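Local coordinates for protein beta-lactamase/D-alanine carboxypeptidase (Yersinia pestis, PDB 3OZH) that probably acts as a serine penicillin-binding protein, binding beta-lactam or D-alanyl peptide substrates as a beta-lactamase or D-alanine carboxypeptidase, at residues 32-37 / 245-250; 61-66 / 309-314; 120-125 / 160-165. All coordinates share one frame; numbering follows the deposited sequence.

Contact 1 of 3, residues 32-37 / 245-250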
ATOM      1  N   ASP A  32     -17.546   2.595   8.805  1.00 16.85           N
ATOM      2  CA  ASP A  32     -18.494   3.655   8.455  1.00 17.00           C
ATOM      3  C   ASP A  32     -18.869   4.425   9.723  1.00 15.56           C
ATOM      4  O   ASP A  32     -19.797   4.036  10.464  1.00 13.83           O
ATOM      5  CB  ASP A  32     -19.753   3.060   7.808  1.00 19.25           C
ATOM      6  CG  ASP A  32     -20.727   4.126   7.305  1.00 27.32           C
ATOM      7  OD1 ASP A  32     -20.693   5.283   7.785  1.00 26.48           O
ATOM      8  OD2 ASP A  32     -21.550   3.800   6.418  1.00 33.36           O
ATOM      9  N   ASN A  33     -18.157   5.519   9.969  1.00 15.26           N
ATOM     10  CA  ASN A  33     -18.341   6.293  11.210  1.00 16.78           C
ATOM     11  C   ASN A  33     -18.177   5.388  12.457  1.00 13.97           C
ATOM     12  O   ASN A  33     -17.072   4.894  12.715  1.00 14.83           O
ATOM     13  CB  ASN A  33     -19.687   7.038  11.192  1.00 19.66           C
ATOM     14  CG  ASN A  33     -19.784   8.068  10.061  1.00 29.21           C
ATOM     15  OD1 ASN A  33     -20.154   7.737   8.923  1.00 36.07           O
ATOM     16  ND2 ASN A  33     -19.455   9.324  10.367  1.00 30.42           N
ATOM     17  N   ASN A  34     -19.254   5.170  13.231  1.00 12.13           N
ATOM     18  CA  ASN A  34     -19.167   4.308  14.424  1.00 15.01           C
ATOM     19  C   ASN A  34     -19.309   2.803  14.159  1.00 18.71           C
ATOM     20  O   ASN A  34     -19.144   1.997  15.079  1.00 21.36           O
ATOM     21  CB  ASN A  34     -20.221   4.688  15.477  1.00 21.00           C
ATOM     22  CG  ASN A  34     -20.083   6.109  15.958  1.00 26.78           C
ATOM     23  OD1 ASN A  34     -18.997   6.561  16.350  1.00 23.80           O
ATOM     24  ND2 ASN A  34     -21.191   6.834  15.919  1.00 30.90           N
ATOM     25  N   GLN A  35     -19.654   2.430  12.931  1.00 14.91           N
ATOM     26  CA  GLN A  35     -19.929   1.024  12.596  1.00 18.37           C
ATOM     27  C   GLN A  35     -18.697   0.365  12.006  1.00 17.52           C
ATOM     28  O   GLN A  35     -18.017   0.942  11.176  1.00 19.08           O
ATOM     29  CB  GLN A  35     -21.066   0.912  11.568  1.00 20.96           C
ATOM     30  CG  GLN A  35     -22.348   1.608  11.958  1.00 27.77           C
ATOM     31  CD  GLN A  35     -22.824   1.211  13.336  1.00 34.96           C
ATOM     32  OE1 GLN A  35     -23.008   2.062  14.209  1.00 39.95           O
ATOM     33  NE2 GLN A  35     -23.023  -0.089  13.544  1.00 35.54           N
ATOM     34  N   VAL A  36     -18.398  -0.840  12.455  1.00 19.41           N
ATOM     35  CA  VAL A  36     -17.377  -1.637  11.803  1.00 18.28           C
ATOM     36  C   VAL A  36     -18.053  -2.902  11.345  1.00 15.17           C
ATOM     37  O   VAL A  36     -18.770  -3.533  12.117  1.00 14.54           O
ATOM     38  CB  VAL A  36     -16.254  -2.018  12.769  1.00 21.66           C
ATOM     39  CG1 VAL A  36     -15.255  -2.914  12.059  1.00 22.33           C
ATOM     40  CG2 VAL A  36     -15.593  -0.768  13.341  1.00 21.36           C
ATOM     41  N   VAL A  37     -17.863  -3.273  10.086  1.00 13.22           N
ATOM     42  CA  VAL A  37     -18.472  -4.495   9.584  1.00 15.37           C
ATOM     43  C   VAL A  37     -17.389  -5.347   8.981  1.00 17.11           C
ATOM     44  O   VAL A  37     -16.606  -4.877   8.144  1.00 14.87           O
ATOM     45  CB  VAL A  37     -19.540  -4.202   8.515  1.00 16.93           C
ATOM     46  CG1 VAL A  37     -20.138  -5.514   7.983  1.00 15.61           C
ATOM     47  CG2 VAL A  37     -20.608  -3.304   9.087  1.00 20.30           C
ATOM     48  N   ALA A 245     -12.797   9.672  11.406  1.00 16.68           N
ATOM     49  CA  ALA A 245     -13.359  10.097  12.695  1.00 17.47           C
ATOM     50  C   ALA A 245     -14.500   9.170  13.126  1.00 18.48           C
ATOM     51  O   ALA A 245     -15.188   8.570  12.292  1.00 16.17           O
ATOM     52  CB  ALA A 245     -13.845  11.542  12.619  1.00 15.31           C
ATOM     53  N   SER A 246     -14.696   9.035  14.428  1.00 21.57           N
ATOM     54  CA  SER A 246     -15.903   8.393  14.938  1.00 23.47           C
ATOM     55  C   SER A 246     -16.337   9.192  16.141  1.00 24.98           C
ATOM     56  O   SER A 246     -15.656  10.149  16.522  1.00 23.54           O
ATOM     57  CB  SER A 246     -15.648   6.944  15.345  1.00 26.09           C
ATOM     58  OG  SER A 246     -14.852   6.890  16.514  1.00 27.59           O
ATOM     59  N   ASP A 247     -17.456   8.801  16.749  1.00 26.26           N
ATOM     60  CA  ASP A 247     -17.983   9.551  17.878  1.00 29.00           C
ATOM     61  C   ASP A 247     -16.922   9.678  18.958  1.00 25.70           C
ATOM     62  O   ASP A 247     -16.849  10.696  19.647  1.00 30.03           O
ATOM     63  CB  ASP A 247     -19.250   8.895  18.439  1.00 33.00           C
ATOM     64  CG  ASP A 247     -20.498   9.278  17.658  1.00 42.84           C
ATOM     65  OD1 ASP A 247     -21.561   8.670  17.896  1.00 47.25           O
ATOM     66  OD2 ASP A 247     -20.422  10.194  16.805  1.00 46.54           O
ATOM     67  N   ASN A 248     -16.085   8.654  19.087  1.00 25.81           N
ATOM     68  CA  ASN A 248     -15.083   8.621  20.147  1.00 32.00           C
ATOM     69  C   ASN A 248     -13.656   8.940  19.728  1.00 33.31           C
ATOM     70  O   ASN A 248     -12.769   9.084  20.577  1.00 33.98           O
ATOM     71  CB  ASN A 248     -15.104   7.258  20.853  1.00 40.21           C
ATOM     72  CG  ASN A 248     -16.365   7.046  21.673  1.00 45.45           C
ATOM     73  OD1 ASN A 248     -17.116   7.990  21.933  1.00 47.61           O
ATOM     74  ND2 ASN A 248     -16.604   5.804  22.089  1.00 47.43           N
ATOM     75  N   SER A 249     -13.409   9.052  18.428  1.00 30.42           N
ATOM     76  CA  SER A 249     -12.039   9.252  17.974  1.00 27.96           C
ATOM     77  C   SER A 249     -11.945  10.298  16.857  1.00 25.24           C
ATOM     78  O   SER A 249     -12.882  10.457  16.073  1.00 25.54           O
ATOM     79  CB  SER A 249     -11.470   7.905  17.516  1.00 32.95           C
ATOM     80  OG  SER A 249     -12.347   7.263  16.589  1.00 33.23           O
ATOM     81  N   ALA A 250     -10.838  11.033  16.812  1.00 23.91           N
ATOM     82  CA  ALA A 250     -10.517  11.888  15.669  1.00 24.23           C
ATOM     83  C   ALA A 250      -9.389  11.216  14.891  1.00 19.46           C
ATOM     84  O   ALA A 250      -8.677  10.387  15.454  1.00 18.19           O
ATOM     85  CB  ALA A 250     -10.077  13.269  16.124  1.00 23.97           C
TER
HETATM   86  O   HOH W   1     -14.660   5.839  11.687  1.00 14.36           O
HETATM   87  O   HOH W   2     -16.868   5.195  18.118  1.00 32.85           O
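Asn34 OD1 is gripped from two directions: by the backbone N-H of Asp247 and by water 2. The Asp247 N to Asn34 OD1 bond is short, 2.7 Å, and fairly straight (162° at the hydrogen); the donor lies in the plane of the amide carbonyl. Water 2 donates to the same oxygen at 3.1 Å and is also hydrogen-bonded to Ser246 OG. The other end of the amide turns to the Asp247 carboxylate, where Asn34 ND2 stands 2.7 Å from Asp247 OD1. This second bond is weak, being bent to 133° at the hydrogen. The two side chains meet at about a right angle, and the planes of amide and carboxylate are 60° apart, so the pairing is not coplanar. Asn34 occupies the third position of the type II' turn from Asp32 to Gln35, the tight connection of a two-residue beta hairpin between strands 25-32 and 35-42 at one edge of the large antiparallel sheet. Facing it, residues 246-249 form another tight turn, closed by reciprocal backbone bonds between Ser246 and Ser249. The Ser246 hydroxyl, placed between its own N and carbonyl carbon, lies 2.5 Å from Ser249 OG in a hydrogen bond that either serine could donate, while Ser246 CB packs 3.6 Å from Asn33 O. Beside this pair, water 1 donates to both Asn33 O and Ala245 O, each at 2.8 Å, bridging the two backbones where they do not bond directly. Asn320, from the loop before strand 321-328, is hydrogen-bonded to both sides, through the Asn33 backbone and through Ala245 N. Neighbouring molecules in the crystal touch residues 246-249, on the outer surface of the protein.

Contact 2 of 3, residues 61-66 / 309-314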
ATOM      1  N   ALA A  61       0.922  -6.522   0.323  1.00 11.44           N
ATOM      2  CA  ALA A  61       1.592  -6.154  -0.915  1.00 11.51           C
ATOM      3  C   ALA A  61       1.747  -4.637  -0.987  1.00 10.04           C
ATOM      4  O   ALA A  61       2.185  -4.017  -0.018  1.00 11.46           O
ATOM      5  CB  ALA A  61       0.789  -6.696  -2.145  1.00 14.99           C
ATOM      6  N   SER A  62       1.350  -4.025  -2.105  1.00 10.28           N
ATOM      7  CA  SER A  62       1.683  -2.611  -2.351  1.00 13.73           C
ATOM      8  C   SER A  62       1.012  -1.618  -1.422  1.00 13.01           C
ATOM      9  O   SER A  62       1.355  -0.425  -1.441  1.00 12.83           O
ATOM     10  CB  SER A  62       1.388  -2.206  -3.804  1.00 21.95           C
ATOM     11  OG  SER A  62       2.497  -2.474  -4.643  1.00 27.07           O
ATOM     12  N   ILE A  63       0.031  -2.072  -0.643  1.00  6.96           N
ATOM     13  CA  ILE A  63      -0.517  -1.220   0.408  1.00  6.97           C
ATOM     14  C   ILE A  63       0.621  -0.806   1.361  1.00 10.82           C
ATOM     15  O   ILE A  63       0.547   0.246   2.022  1.00 10.16           O
ATOM     16  CB  ILE A  63      -1.658  -1.933   1.178  1.00 15.02           C
ATOM     17  CG1 ILE A  63      -2.758  -2.382   0.216  1.00 19.29           C
ATOM     18  CG2 ILE A  63      -2.206  -1.032   2.272  1.00 12.60           C
ATOM     19  CD1 ILE A  63      -3.759  -1.344  -0.115  1.00 21.45           C
ATOM     20  N   THR A  64       1.680  -1.622   1.386  1.00 10.78           N
ATOM     21  CA  THR A  64       2.939  -1.282   2.077  1.00 11.05           C
ATOM     22  C   THR A  64       3.377   0.157   1.815  1.00 13.77           C
ATOM     23  O   THR A  64       3.867   0.834   2.723  1.00 12.69           O
ATOM     24  CB  THR A  64       4.089  -2.231   1.667  1.00 11.55           C
ATOM     25  OG1 THR A  64       3.758  -3.576   2.062  1.00 10.03           O
ATOM     26  CG2 THR A  64       5.429  -1.818   2.355  1.00 12.65           C
ATOM     27  N   LYS A  65       3.199   0.627   0.578  1.00 12.37           N
ATOM     28  CA  LYS A  65       3.629   1.983   0.204  1.00 10.03           C
ATOM     29  C   LYS A  65       3.020   3.100   1.049  1.00  9.82           C
ATOM     30  O   LYS A  65       3.677   4.114   1.319  1.00 10.86           O
ATOM     31  CB  LYS A  65       3.371   2.245  -1.279  1.00 11.13           C
ATOM     32  CG  LYS A  65       4.292   1.436  -2.204  1.00 12.47           C
ATOM     33  CD  LYS A  65       4.129   1.833  -3.675  1.00  9.71           C
ATOM     34  CE  LYS A  65       5.024   0.990  -4.586  1.00  9.84           C
ATOM     35  NZ  LYS A  65       4.601  -0.439  -4.634  1.00  8.51           N
ATOM     36  N   LEU A  66       1.767   2.930   1.460  1.00  6.96           N
ATOM     37  CA  LEU A  66       1.117   3.922   2.333  1.00  7.56           C
ATOM     38  C   LEU A  66       1.800   4.043   3.686  1.00  9.51           C
ATOM     39  O   LEU A  66       1.818   5.114   4.292  1.00  8.88           O
ATOM     40  CB  LEU A  66      -0.359   3.585   2.526  1.00  6.18           C
ATOM     41  CG  LEU A  66      -1.148   3.364   1.228  1.00  8.50           C
ATOM     42  CD1 LEU A  66      -2.610   3.058   1.568  1.00  9.02           C
ATOM     43  CD2 LEU A  66      -1.067   4.589   0.292  1.00  8.94           C
ATOM     44  N   PHE A 309      -1.917 -12.842  -3.514  1.00 11.15           N
ATOM     45  CA  PHE A 309      -2.829 -11.915  -2.829  1.00  9.78           C
ATOM     46  C   PHE A 309      -3.107 -10.726  -3.739  1.00 11.35           C
ATOM     47  O   PHE A 309      -2.200 -10.259  -4.444  1.00 11.40           O
ATOM     48  CB  PHE A 309      -2.191 -11.371  -1.533  1.00  7.85           C
ATOM     49  CG  PHE A 309      -2.130 -12.391  -0.414  1.00 10.73           C
ATOM     50  CD1 PHE A 309      -3.158 -12.473   0.536  1.00 10.50           C
ATOM     51  CD2 PHE A 309      -1.068 -13.264  -0.319  1.00 10.92           C
ATOM     52  CE1 PHE A 309      -3.111 -13.425   1.552  1.00 12.10           C
ATOM     53  CE2 PHE A 309      -1.016 -14.227   0.700  1.00  9.45           C
ATOM     54  CZ  PHE A 309      -2.052 -14.302   1.636  1.00 11.74           C
ATOM     55  N   ILE A 310      -4.349 -10.246  -3.720  1.00  8.36           N
ATOM     56  CA  ILE A 310      -4.655  -8.901  -4.209  1.00 10.59           C
ATOM     57  C   ILE A 310      -5.374  -8.099  -3.119  1.00 13.01           C
ATOM     58  O   ILE A 310      -6.223  -8.630  -2.379  1.00 13.21           O
ATOM     59  CB  ILE A 310      -5.485  -8.923  -5.500  1.00 10.79           C
ATOM     60  CG1 ILE A 310      -6.753  -9.761  -5.325  1.00  9.44           C
ATOM     61  CG2 ILE A 310      -4.631  -9.441  -6.688  1.00 11.87           C
ATOM     62  CD1 ILE A 310      -7.728  -9.696  -6.534  1.00 10.08           C
ATOM     63  N   THR A 311      -5.051  -6.819  -3.023  1.00  7.73           N
ATOM     64  CA  THR A 311      -5.582  -6.016  -1.935  1.00  7.95           C
ATOM     65  C   THR A 311      -6.012  -4.667  -2.484  1.00  7.92           C
ATOM     66  O   THR A 311      -5.495  -4.217  -3.500  1.00  9.21           O
ATOM     67  CB  THR A 311      -4.526  -5.773  -0.843  1.00  7.12           C
ATOM     68  OG1 THR A 311      -3.322  -5.302  -1.470  1.00  7.39           O
ATOM     69  CG2 THR A 311      -4.231  -7.072  -0.061  1.00  8.58           C
ATOM     70  N   TYR A 312      -6.948  -4.030  -1.785  1.00  6.52           N
ATOM     71  CA  TYR A 312      -7.434  -2.718  -2.177  1.00  7.68           C
ATOM     72  C   TYR A 312      -7.932  -2.014  -0.936  1.00  8.49           C
ATOM     73  O   TYR A 312      -8.607  -2.630  -0.092  1.00  9.04           O
ATOM     74  CB  TYR A 312      -8.592  -2.884  -3.189  1.00  7.36           C
ATOM     75  CG  TYR A 312      -9.135  -1.597  -3.791  1.00  8.25           C
ATOM     76  CD1 TYR A 312      -8.284  -0.665  -4.368  1.00  7.39           C
ATOM     77  CD2 TYR A 312     -10.514  -1.339  -3.820  1.00  6.34           C
ATOM     78  CE1 TYR A 312      -8.782   0.511  -4.952  1.00  8.22           C
ATOM     79  CE2 TYR A 312     -11.016  -0.150  -4.382  1.00  8.70           C
ATOM     80  CZ  TYR A 312     -10.144   0.762  -4.953  1.00  8.69           C
ATOM     81  OH  TYR A 312     -10.640   1.945  -5.517  1.00  8.02           O
HETATM   82  N   MSE A 313      -7.622  -0.729  -0.829  1.00  7.77           N
HETATM   83  CA  MSE A 313      -8.202   0.108   0.223  1.00  7.29           C
HETATM   84  C   MSE A 313      -8.773   1.344  -0.463  1.00  8.86           C
HETATM   85  O   MSE A 313      -8.104   1.977  -1.290  1.00  9.44           O
HETATM   86  CB  MSE A 313      -7.146   0.538   1.244  1.00  6.67           C
HETATM   87  CG  MSE A 313      -7.721   1.463   2.359  1.00  9.95           C
HETATM   88 SE   MSE A 313      -6.431   1.790   3.801  0.74 22.52          SE
HETATM   89  CE  MSE A 313      -6.078  -0.033   4.432  1.00 13.14           C
ATOM     90  N   ALA A 314     -10.016   1.662  -0.140  1.00  8.31           N
ATOM     91  CA  ALA A 314     -10.691   2.812  -0.720  1.00 11.72           C
ATOM     92  C   ALA A 314     -11.380   3.579   0.403  1.00 13.51           C
ATOM     93  O   ALA A 314     -12.080   2.978   1.241  1.00 15.14           O
ATOM     94  CB  ALA A 314     -11.718   2.349  -1.742  1.00 10.66           C
TER
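The flat peptide group joining Tyr312 to Met313 has Ile63 CD1 over one face, 4.0 Å from Met313 N and 4.3 Å from Tyr312 C. The Tyr312 ring leaves the strand on the other side, lying against Val325, Gln301 and Thr303, and its hydroxyl bonds to Asn343. With Ile63 CG1 anti to the carbonyl carbon (chi1 -56°), the longer branch extends from the helix start toward the strand: CG1 rests 3.4 Å from Thr311 OG1, and CD1 reaches on to Met313 CB at 4.1 Å. This is the packing of the start of helix 64-77 on central strand 309-316 of the penicillin-binding-protein and serine beta-lactamase fold, with Ser62 and Lys65 spaced as in the SxxK motif of this family, so that Ser62 is probably the nucleophile. Thr311 OG1 has its main polar partner in Ile60 O, tying the strand to the residues just before Ala61. The turn itself is held by Thr64 OG1, which donates to Ala61 O at 2.6 Å. Met313, present as selenomethionine and bent about its CG-SE bond, packs against Met236, Trp239 and Met240 of helix 233-241.

Contact 3 of 3, residues 120-125 / 160-165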
ATOM      1  N   ARG A 120      10.354   0.553 -12.891  1.00 12.55           N
ATOM      2  CA  ARG A 120       9.428  -0.068 -11.958  1.00 15.02           C
ATOM      3  C   ARG A 120      10.143  -1.061 -11.019  1.00 15.20           C
ATOM      4  O   ARG A 120       9.869  -1.080  -9.826  1.00 11.05           O
ATOM      5  CB  ARG A 120       8.277  -0.745 -12.714  1.00 12.90           C
ATOM      6  CG  ARG A 120       7.280  -1.415 -11.795  1.00 14.37           C
ATOM      7  CD  ARG A 120       6.086  -1.990 -12.554  1.00 18.08           C
ATOM      8  NE  ARG A 120       5.186  -2.687 -11.634  1.00 16.91           N
ATOM      9  CZ  ARG A 120       3.891  -2.421 -11.485  1.00 17.43           C
ATOM     10  NH1 ARG A 120       3.302  -1.467 -12.211  1.00 15.54           N
ATOM     11  NH2 ARG A 120       3.176  -3.123 -10.602  1.00 16.94           N
ATOM     12  N   GLU A 121      11.059  -1.857 -11.574  1.00 15.02           N
ATOM     13  CA  GLU A 121      11.891  -2.791 -10.809  1.00 16.40           C
ATOM     14  C   GLU A 121      13.343  -2.602 -11.226  1.00 16.22           C
ATOM     15  O   GLU A 121      13.613  -2.132 -12.326  1.00 12.04           O
ATOM     16  CB  GLU A 121      11.519  -4.240 -11.128  1.00 17.50           C
ATOM     17  CG  GLU A 121      10.067  -4.564 -10.939  1.00 21.46           C
ATOM     18  CD  GLU A 121       9.700  -4.824  -9.495  1.00 25.06           C
ATOM     19  OE1 GLU A 121      10.610  -4.988  -8.645  1.00 27.12           O
ATOM     20  OE2 GLU A 121       8.486  -4.881  -9.212  1.00 26.18           O
ATOM     21  N   GLN A 122      14.267  -2.988 -10.353  1.00 13.92           N
ATOM     22  CA  GLN A 122      15.667  -3.038 -10.714  1.00 16.83           C
ATOM     23  C   GLN A 122      15.777  -4.083 -11.815  1.00 21.81           C
ATOM     24  O   GLN A 122      15.272  -5.187 -11.671  1.00 20.64           O
ATOM     25  CB  GLN A 122      16.525  -3.454  -9.508  1.00 18.12           C
ATOM     26  CG  GLN A 122      18.026  -3.515  -9.807  1.00 18.56           C
ATOM     27  CD  GLN A 122      18.872  -3.852  -8.593  1.00 21.30           C
ATOM     28  OE1 GLN A 122      19.902  -4.515  -8.706  1.00 24.96           O
ATOM     29  NE2 GLN A 122      18.453  -3.377  -7.430  1.00 20.37           N
ATOM     30  N   PRO A 123      16.415  -3.728 -12.926  1.00 26.25           N
ATOM     31  CA  PRO A 123      16.586  -4.689 -14.022  1.00 31.24           C
ATOM     32  C   PRO A 123      17.517  -5.840 -13.636  1.00 33.46           C
ATOM     33  O   PRO A 123      18.359  -5.693 -12.745  1.00 32.82           O
ATOM     34  CB  PRO A 123      17.252  -3.857 -15.128  1.00 31.21           C
ATOM     35  CG  PRO A 123      17.161  -2.419 -14.682  1.00 30.99           C
ATOM     36  CD  PRO A 123      17.067  -2.440 -13.195  1.00 28.46           C
ATOM     37  N   GLY A 124      17.346  -6.982 -14.295  1.00 37.94           N
ATOM     38  CA  GLY A 124      18.353  -8.025 -14.296  1.00 41.28           C
ATOM     39  C   GLY A 124      18.402  -8.947 -13.094  1.00 44.20           C
ATOM     40  O   GLY A 124      19.478  -9.448 -12.746  1.00 47.46           O
ATOM     41  N   GLY A 125      17.254  -9.188 -12.469  1.00 43.82           N
ATOM     42  CA  GLY A 125      17.211 -10.058 -11.308  1.00 46.99           C
ATOM     43  C   GLY A 125      17.151 -11.528 -11.669  1.00 51.23           C
ATOM     44  O   GLY A 125      16.999 -11.865 -12.840  1.00 49.29           O
ATOM     45  N   SER A 160       6.471   2.614  -9.420  1.00 10.89           N
ATOM     46  CA  SER A 160       7.745   1.971  -9.156  1.00 12.35           C
ATOM     47  C   SER A 160       7.863   1.343  -7.766  1.00 12.09           C
ATOM     48  O   SER A 160       7.592   1.985  -6.740  1.00  9.51           O
ATOM     49  CB  SER A 160       8.902   2.958  -9.431  1.00 12.54           C
ATOM     50  OG  SER A 160      10.145   2.404  -9.061  1.00 14.25           O
ATOM     51  N   ASN A 161       8.278   0.081  -7.740  1.00 10.20           N
ATOM     52  CA  ASN A 161       8.597  -0.584  -6.478  1.00  9.98           C
ATOM     53  C   ASN A 161      10.016  -0.230  -6.037  1.00  9.45           C
ATOM     54  O   ASN A 161      10.254   0.109  -4.893  1.00 13.95           O
ATOM     55  CB  ASN A 161       8.439  -2.106  -6.614  1.00  9.51           C
ATOM     56  CG  ASN A 161       7.001  -2.507  -6.877  1.00 14.16           C
ATOM     57  OD1 ASN A 161       6.079  -1.976  -6.256  1.00 14.24           O
ATOM     58  ND2 ASN A 161       6.800  -3.445  -7.806  1.00 13.33           N
ATOM     59  N   LEU A 162      10.949  -0.308  -6.985  1.00  9.08           N
ATOM     60  CA  LEU A 162      12.334   0.052  -6.752  1.00  9.08           C
ATOM     61  C   LEU A 162      12.444   1.402  -6.034  1.00  8.75           C
ATOM     62  O   LEU A 162      13.170   1.538  -5.054  1.00  9.02           O
ATOM     63  CB  LEU A 162      13.071   0.120  -8.094  1.00  8.50           C
ATOM     64  CG  LEU A 162      14.520   0.634  -8.002  1.00 11.98           C
ATOM     65  CD1 LEU A 162      15.327  -0.235  -7.034  1.00 11.18           C
ATOM     66  CD2 LEU A 162      15.193   0.673  -9.401  1.00 15.04           C
ATOM     67  N   ALA A 163      11.758   2.409  -6.563  1.00  9.58           N
ATOM     68  CA  ALA A 163      11.834   3.749  -6.002  1.00  9.58           C
ATOM     69  C   ALA A 163      11.363   3.782  -4.544  1.00 12.45           C
ATOM     70  O   ALA A 163      11.942   4.483  -3.714  1.00  9.01           O
ATOM     71  CB  ALA A 163      11.032   4.737  -6.874  1.00  8.65           C
ATOM     72  N   TYR A 164      10.338   2.986  -4.228  1.00 12.52           N
ATOM     73  CA  TYR A 164       9.799   2.936  -2.883  1.00 10.69           C
ATOM     74  C   TYR A 164      10.731   2.212  -1.891  1.00 12.34           C
ATOM     75  O   TYR A 164      10.815   2.602  -0.720  1.00 11.08           O
ATOM     76  CB  TYR A 164       8.375   2.337  -2.877  1.00  8.84           C
ATOM     77  CG  TYR A 164       7.338   3.394  -2.637  1.00  9.09           C
ATOM     78  CD1 TYR A 164       6.912   3.693  -1.338  1.00  7.15           C
ATOM     79  CD2 TYR A 164       6.829   4.159  -3.710  1.00 10.20           C
ATOM     80  CE1 TYR A 164       5.982   4.699  -1.100  1.00 10.52           C
ATOM     81  CE2 TYR A 164       5.900   5.156  -3.489  1.00 12.13           C
ATOM     82  CZ  TYR A 164       5.475   5.427  -2.184  1.00 11.71           C
ATOM     83  OH  TYR A 164       4.556   6.420  -1.941  1.00 10.63           O
ATOM     84  N   ASP A 165      11.437   1.183  -2.350  1.00 12.90           N
ATOM     85  CA  ASP A 165      12.435   0.535  -1.492  1.00 15.39           C
ATOM     86  C   ASP A 165      13.672   1.430  -1.251  1.00 16.73           C
ATOM     87  O   ASP A 165      14.234   1.452  -0.143  1.00 17.17           O
ATOM     88  CB  ASP A 165      12.801  -0.843  -2.055  1.00 16.62           C
ATOM     89  CG  ASP A 165      11.629  -1.813  -1.967  1.00 19.85           C
ATOM     90  OD1 ASP A 165      11.001  -1.840  -0.880  1.00 19.69           O
ATOM     91  OD2 ASP A 165      11.316  -2.508  -2.963  1.00 19.28           O
TER
HETATM   92  O   HOH W   3       4.087  -4.767  -8.450  1.00 33.41           O
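Residues 120-125 form a loop, extended at 121-123, that passes the first turn of helix 161-175, closest at Arg120 and Ser160, whose CA atoms are 3.9 Å apart. Together with Tyr159, Ser160 and Asn161 at this helix start fit the YxN motif of the family, and Asn161 OD1 is hydrogen-bonded to Lys65 NZ. Arg120 O accepts two backbone N-H groups of the turn: Asn161 N at 2.9 Å, in the carbonyl plane but bent at the hydrogen (138°), and Leu162 N at 3.1 Å, nearly straight (171°) and tilted from the plane. Ser160 is the N-cap, its OG accepting from Ala163 N and hydrogen-bonded to Pro119 O. The other half of the Asn161 amide faces the loop: Asn161 ND2 donates to Glu121 OE2 at 2.6 Å. The acceptor lies in the amide plane, yet the donor stands 40° above the carboxylate plane. A bend at chi2 folds Glu121, whose CB points off the helix, back to this bond. Leu162 packs against the loop backbone, its CD2 3.9 Å from Gln122 N; the Gln122 side chain continues to Arg140 and Trp143 of helix 137-144. Water 3 accepts from Asn161 ND2 and, at the edge of the guanidinium, from Arg120 NH2 at 2.9 Å.

From the N terminus the chain first passes the hairpin turn of 32-37, then the helix start of 61-66, before either has met its partner. Contact 3 closes first, joining 120-125 to 160-165 across 34 residues, wholly within both longer loops. Contact 1 closes next, when 245-250 returns to the hairpin, and contact 2 last, at 309-314, so these two cross. Contacts 1 and 2 reach the same large sheet, at an edge hairpin and an inner strand, with centres about 22 Å apart. Contacts 2 and 3 touch where the starts of helices 64-77 and 161-175 meet at the probable active site, whereas contact 1 is remote from it.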